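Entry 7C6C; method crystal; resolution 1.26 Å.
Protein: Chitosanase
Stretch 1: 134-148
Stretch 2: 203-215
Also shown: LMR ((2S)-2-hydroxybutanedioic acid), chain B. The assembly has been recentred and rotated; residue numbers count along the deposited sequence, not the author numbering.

Stretch 1, residues 134-148: ALARAVMYDTVIQHG
Stretch 2, residues 203-215: EWRESVARVDVLR

Two nearly antiparallel helices in a chitosanase illustrate how a nearly antiparallel contact can combine a salt bridge, amide hydrogen bonding and apolar packing. Residues 134-147 form one helix, with phi/psi near -63/-42 through Ile145, loosening to -82/-43 at Gln146 and -94/-17 at His147, and with the usual i to i-4 backbone hydrogen bonds; it ends as Gly148 adopts positive phi (78/166). The second stretch is broken: the end of one helix, 203-205, passes through a type I turn from Arg205 to Val208 into another helix that continues beyond Arg215. The axes of the first helix and of the second through residues 209-215 approach to 11.3 Å, with N-to-C directions 168° apart. The register runs in opposite order along the two stretches: the CA atoms of Val139 and Leu214 lie 7.1 Å apart, those of Asp142 and Arg210 9.2 Å, and those of Gln146 and Trp204 8.9 Å.

Charge pairing occupies the middle of the contact. Asp142 (chi1 t, chi2 68°) and Arg210 point their CA-to-CB bonds toward each other's stretch, and the arginine folds through chi1 p, chi2 t and chi3 m, with chi4 at 166°, to meet the carboxylate side-on. Arg210 NH2 donates to Asp142 OD1 at 2.8 Å and 167°, while Arg210 NE donates to Asp142 OD2 at 3.0 Å and 147°. The salt bridge is thus bidentate, each carboxylate oxygen taking one guanidinium nitrogen, and OD1 lies near the guanidinium plane, where N-H groups are directed.

The neutral hydrogen bonding centres on Gln146, extended with chi1 and chi2 both t and chi3 at 35°. Its NE2 donates to Ser207 OG at 2.9 Å and 167°. Ser207, with chi1 p, in turn donates from OG to Trp204 O at 2.7 Å, so the hydroxyl links the glutamine to the end of the preceding helix. Gln146 CD lies over one face of the Arg210 guanidinium, and Gln146 OE1 comes within 3.4 Å of Arg210 CD; the amide therefore packs against the arginine as well as reaching the serine. One water adds a further link, donating to Gln146 O at 2.7 Å and accepting from Trp204 NE1 at 3.0 Å.

Aromatic contacts lie beside this network. Trp204 (chi1 -82°, chi2 13°) has Gln146 NE2 and His147 CE1 over one face of its ring system, and Gln146 NE2 is 3.4 Å from Trp204 CD1. His147 (chi1 m, chi2 -104°) starts sideways, but its ring comes nearer, placing ND1 3.6 Å from Trp204 CH2. The imidazole and the tryptophan six-membered ring are oblique, with centroids 4.6 Å apart and planes at 51°.

Apolar packing completes the contact around Leu214, whose CA-to-CB bond points toward the first helix and whose rotamer is chi1 m, chi2 t. Its CD1 meets Val139 CG2 (chi1 t) at 4.1 Å and lies 4.2 Å from Asp142 OD2, bringing a methyl alongside the salt bridge. Leu135, chi1 t and chi2 p, sets CD2 4.2 Å from Leu214 O. Together the two stretches bury 514 Å², both sides summed.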

# COMPACT_ATOMS: atom_id res chain seq x y z
N ALA A 134 -7.73 15.12 -4.68
CA ALA A 134 -7.51 14.22 -3.56
C ALA A 134 -7.69 12.77 -3.98
O ALA A 134 -6.95 11.89 -3.52
CB ALA A 134 -8.45 14.57 -2.41
N LEU A 135 -8.67 12.49 -4.85
CA LEU A 135 -8.88 11.11 -5.27
C LEU A 135 -7.66 10.57 -6.01
O LEU A 135 -7.21 9.45 -5.75
CB LEU A 135 -10.15 10.97 -6.12
CG LEU A 135 -10.37 9.57 -6.71
CD1 LEU A 135 -10.46 8.49 -5.62
CD2 LEU A 135 -11.60 9.54 -7.58
N ALA A 136 -7.10 11.35 -6.94
CA ALA A 136 -5.92 10.85 -7.65
C ALA A 136 -4.76 10.60 -6.69
O ALA A 136 -4.07 9.58 -6.79
CB ALA A 136 -5.51 11.81 -8.76
N ARG A 137 -4.55 11.51 -5.74
CA ARG A 137 -3.50 11.31 -4.74
C ARG A 137 -3.77 10.07 -3.88
O ARG A 137 -2.85 9.33 -3.55
CB ARG A 137 -3.36 12.56 -3.87
CG ARG A 137 -2.75 13.73 -4.61
CD ARG A 137 -2.70 14.98 -3.76
NE ARG A 137 -2.26 16.13 -4.54
CZ ARG A 137 -2.54 17.40 -4.25
NH1 ARG A 137 -3.27 17.70 -3.19
NH2 ARG A 137 -2.09 18.37 -5.04
N ALA A 138 -5.04 9.83 -3.53
CA ALA A 138 -5.39 8.63 -2.78
C ALA A 138 -5.12 7.37 -3.59
O ALA A 138 -4.66 6.36 -3.04
CB ALA A 138 -6.85 8.70 -2.35
N VAL A 139 -5.41 7.41 -4.89
CA VAL A 139 -5.09 6.27 -5.74
C VAL A 139 -3.59 6.03 -5.77
O VAL A 139 -3.13 4.88 -5.69
CB VAL A 139 -5.68 6.45 -7.15
CG1 VAL A 139 -5.21 5.33 -8.07
CG2 VAL A 139 -7.20 6.51 -7.10
N MET A 140 -2.79 7.10 -5.88
CA MET A 140 -1.34 6.93 -5.87
C MET A 140 -0.86 6.31 -4.57
O MET A 140 0.00 5.42 -4.57
CB MET A 140 -0.62 8.27 -6.10
CG MET A 140 -0.92 8.96 -7.42
SD MET A 140 -0.63 7.99 -8.91
CE MET A 140 -2.32 7.67 -9.42
N TYR A 141 -1.41 6.78 -3.44
CA TYR A 141 -1.04 6.27 -2.13
C TYR A 141 -1.33 4.78 -2.02
O TYR A 141 -0.47 3.99 -1.60
CB TYR A 141 -1.82 7.08 -1.09
CG TYR A 141 -1.50 6.94 0.38
CD1 TYR A 141 -0.38 6.24 0.83
CD2 TYR A 141 -2.33 7.52 1.32
CE1 TYR A 141 -0.11 6.14 2.19
CE2 TYR A 141 -2.07 7.43 2.67
CZ TYR A 141 -0.96 6.73 3.10
OH TYR A 141 -0.69 6.64 4.45
N ASP A 142 -2.54 4.36 -2.40
CA ASP A 142 -2.87 2.94 -2.37
C ASP A 142 -1.97 2.15 -3.30
O ASP A 142 -1.55 1.03 -2.98
CB ASP A 142 -4.33 2.73 -2.76
CG ASP A 142 -4.74 1.29 -2.62
OD1 ASP A 142 -4.81 0.81 -1.48
OD2 ASP A 142 -4.96 0.62 -3.66
N THR A 143 -1.65 2.71 -4.47
CA THR A 143 -0.85 2.00 -5.45
C THR A 143 0.55 1.71 -4.92
O THR A 143 1.06 0.60 -5.05
CB THR A 143 -0.77 2.79 -6.76
OG1 THR A 143 -2.09 2.96 -7.29
CG2 THR A 143 0.08 2.06 -7.79
N VAL A 144 1.19 2.71 -4.31
CA VAL A 144 2.56 2.47 -3.84
C VAL A 144 2.58 1.44 -2.72
O VAL A 144 3.52 0.66 -2.60
CB VAL A 144 3.29 3.78 -3.50
CG1 VAL A 144 2.80 4.37 -2.19
CG2 VAL A 144 4.80 3.55 -3.45
N ILE A 145 1.53 1.40 -1.90
CA ILE A 145 1.48 0.43 -0.82
C ILE A 145 1.44 -0.99 -1.37
O ILE A 145 2.12 -1.89 -0.86
CB ILE A 145 0.30 0.73 0.13
CG1 ILE A 145 0.62 1.95 1.00
CG2 ILE A 145 -0.01 -0.49 0.99
CD1 ILE A 145 -0.55 2.49 1.75
N GLN A 146 0.67 -1.21 -2.44
CA GLN A 146 0.58 -2.56 -2.99
C GLN A 146 1.76 -2.88 -3.91
O GLN A 146 2.32 -3.98 -3.85
CB GLN A 146 -0.74 -2.77 -3.72
CG GLN A 146 -0.84 -4.15 -4.34
CD GLN A 146 -2.21 -4.46 -4.93
OE1 GLN A 146 -2.89 -3.59 -5.47
NE2 GLN A 146 -2.60 -5.73 -4.86
N HIS A 147 2.15 -1.94 -4.77
CA HIS A 147 3.09 -2.22 -5.84
C HIS A 147 4.54 -1.91 -5.47
O HIS A 147 5.45 -2.39 -6.15
CB HIS A 147 2.71 -1.42 -7.09
CG HIS A 147 1.39 -1.81 -7.67
ND1 HIS A 147 1.28 -2.58 -8.81
CD2 HIS A 147 0.13 -1.54 -7.27
CE1 HIS A 147 -0.00 -2.76 -9.08
NE2 HIS A 147 -0.72 -2.14 -8.16
N GLY A 148 4.77 -1.13 -4.42
CA GLY A 148 6.10 -0.70 -4.06
C GLY A 148 6.59 0.44 -4.93
O GLY A 148 6.04 0.74 -5.99
N GLU A 203 -2.25 -13.58 -5.72
CA GLU A 203 -2.72 -12.58 -4.77
C GLU A 203 -3.21 -11.33 -5.49
O GLU A 203 -4.25 -10.76 -5.12
CB GLU A 203 -1.61 -12.25 -3.77
CG GLU A 203 -2.04 -11.31 -2.66
CD GLU A 203 -3.04 -11.94 -1.70
OE1 GLU A 203 -3.13 -13.19 -1.63
OE2 GLU A 203 -3.76 -11.19 -1.01
N TRP A 204 -2.50 -10.89 -6.53
CA TRP A 204 -2.86 -9.63 -7.16
C TRP A 204 -4.13 -9.77 -7.99
O TRP A 204 -4.95 -8.84 -8.04
CB TRP A 204 -1.70 -9.10 -7.99
CG TRP A 204 -0.69 -8.37 -7.15
CD1 TRP A 204 -0.61 -8.37 -5.79
CD2 TRP A 204 0.35 -7.52 -7.63
NE1 TRP A 204 0.43 -7.57 -5.39
CE2 TRP A 204 1.04 -7.03 -6.50
CE3 TRP A 204 0.77 -7.13 -8.90
CZ2 TRP A 204 2.12 -6.17 -6.60
CZ3 TRP A 204 1.84 -6.26 -9.01
CH2 TRP A 204 2.52 -5.80 -7.86
N ARG A 205 -4.34 -10.93 -8.59
CA ARG A 205 -5.55 -11.15 -9.37
C ARG A 205 -6.78 -11.06 -8.46
O ARG A 205 -7.82 -10.59 -8.87
CB ARG A 205 -5.49 -12.50 -10.12
CG ARG A 205 -4.73 -12.40 -11.43
CD ARG A 205 -4.42 -13.75 -12.08
NE ARG A 205 -3.49 -13.58 -13.19
CZ ARG A 205 -2.64 -14.51 -13.64
NH1 ARG A 205 -1.84 -14.23 -14.65
NH2 ARG A 205 -2.60 -15.71 -13.09
N GLU A 206 -6.63 -11.50 -7.22
CA GLU A 206 -7.71 -11.44 -6.25
C GLU A 206 -7.92 -10.05 -5.67
O GLU A 206 -8.86 -9.85 -4.90
CB GLU A 206 -7.47 -12.44 -5.11
CG GLU A 206 -8.14 -13.79 -5.32
CD GLU A 206 -9.65 -13.67 -5.41
OE1 GLU A 206 -10.19 -13.76 -6.53
OE2 GLU A 206 -10.30 -13.48 -4.35
N SER A 207 -7.07 -9.08 -6.03
CA SER A 207 -7.12 -7.74 -5.48
C SER A 207 -7.67 -6.71 -6.46
O SER A 207 -7.78 -5.54 -6.10
CB SER A 207 -5.72 -7.30 -5.04
OG SER A 207 -4.95 -6.90 -6.16
N VAL A 208 -8.02 -7.12 -7.69
CA VAL A 208 -8.40 -6.15 -8.71
C VAL A 208 -9.63 -5.35 -8.33
O VAL A 208 -9.83 -4.25 -8.86
CB VAL A 208 -8.58 -6.82 -10.10
CG1 VAL A 208 -7.27 -7.41 -10.58
CG2 VAL A 208 -9.68 -7.88 -10.05
N ALA A 209 -10.46 -5.86 -7.42
CA ALA A 209 -11.66 -5.13 -7.03
C ALA A 209 -11.34 -3.74 -6.49
O ALA A 209 -12.18 -2.85 -6.58
CB ALA A 209 -12.49 -5.93 -6.02
N ARG A 210 -10.15 -3.55 -5.92
CA ARG A 210 -9.82 -2.22 -5.40
C ARG A 210 -9.81 -1.18 -6.50
O ARG A 210 -10.17 -0.02 -6.26
CB ARG A 210 -8.50 -2.25 -4.61
CG ARG A 210 -7.24 -2.43 -5.44
CD ARG A 210 -6.16 -3.13 -4.64
NE ARG A 210 -5.59 -2.29 -3.59
CZ ARG A 210 -4.84 -2.77 -2.60
NH1 ARG A 210 -4.63 -4.08 -2.51
NH2 ARG A 210 -4.31 -1.96 -1.70
N VAL A 211 -9.43 -1.57 -7.72
CA VAL A 211 -9.47 -0.64 -8.84
C VAL A 211 -10.91 -0.18 -9.10
O VAL A 211 -11.17 1.01 -9.31
CB VAL A 211 -8.83 -1.27 -10.09
CG1 VAL A 211 -9.06 -0.36 -11.30
CG2 VAL A 211 -7.35 -1.49 -9.87
N ASP A 212 -11.87 -1.12 -9.05
CA ASP A 212 -13.25 -0.74 -9.30
C ASP A 212 -13.83 0.09 -8.15
O ASP A 212 -14.65 0.98 -8.40
CB ASP A 212 -14.11 -1.97 -9.57
CG ASP A 212 -15.44 -1.62 -10.20
OD1 ASP A 212 -15.44 -1.01 -11.29
OD2 ASP A 212 -16.49 -1.93 -9.60
N VAL A 213 -13.43 -0.18 -6.91
CA VAL A 213 -13.90 0.65 -5.80
C VAL A 213 -13.45 2.09 -6.01
O VAL A 213 -14.23 3.04 -5.84
CB VAL A 213 -13.43 0.08 -4.45
CG1 VAL A 213 -13.74 1.06 -3.33
CG2 VAL A 213 -14.08 -1.26 -4.18
N LEU A 214 -12.18 2.27 -6.38
CA LEU A 214 -11.65 3.61 -6.60
C LEU A 214 -12.31 4.27 -7.80
O LEU A 214 -12.66 5.45 -7.76
CB LEU A 214 -10.13 3.54 -6.76
CG LEU A 214 -9.38 3.07 -5.50
CD1 LEU A 214 -7.95 2.65 -5.84
CD2 LEU A 214 -9.40 4.16 -4.41
N ARG A 215 -12.52 3.50 -8.88
CA ARG A 215 -13.20 4.05 -10.04
C ARG A 215 -14.62 4.48 -9.70
O ARG A 215 -15.11 5.47 -10.25
CB ARG A 215 -13.19 3.04 -11.19
CG ARG A 215 -13.33 3.73 -12.54
CD ARG A 215 -13.52 2.76 -13.69
NE ARG A 215 -12.43 1.79 -13.83
CZ ARG A 215 -11.31 1.99 -14.53
NH1 ARG A 215 -11.09 3.15 -15.14
NH2 ARG A 215 -10.41 1.03 -14.61
C1 LMR B . -18.80 -4.94 -8.05
O1A LMR B . -19.01 -4.95 -6.82
O1B LMR B . -19.49 -4.27 -8.85
C2 LMR B . -17.68 -5.76 -8.61
O2 LMR B . -17.79 -5.78 -10.04
C3 LMR B . -16.32 -5.17 -8.22
C4 LMR B . -16.02 -5.41 -6.76
O4A LMR B . -16.03 -6.59 -6.33
O4B LMR B . -15.75 -4.43 -6.03
O HOH W 1 1.53 -6.38 -2.81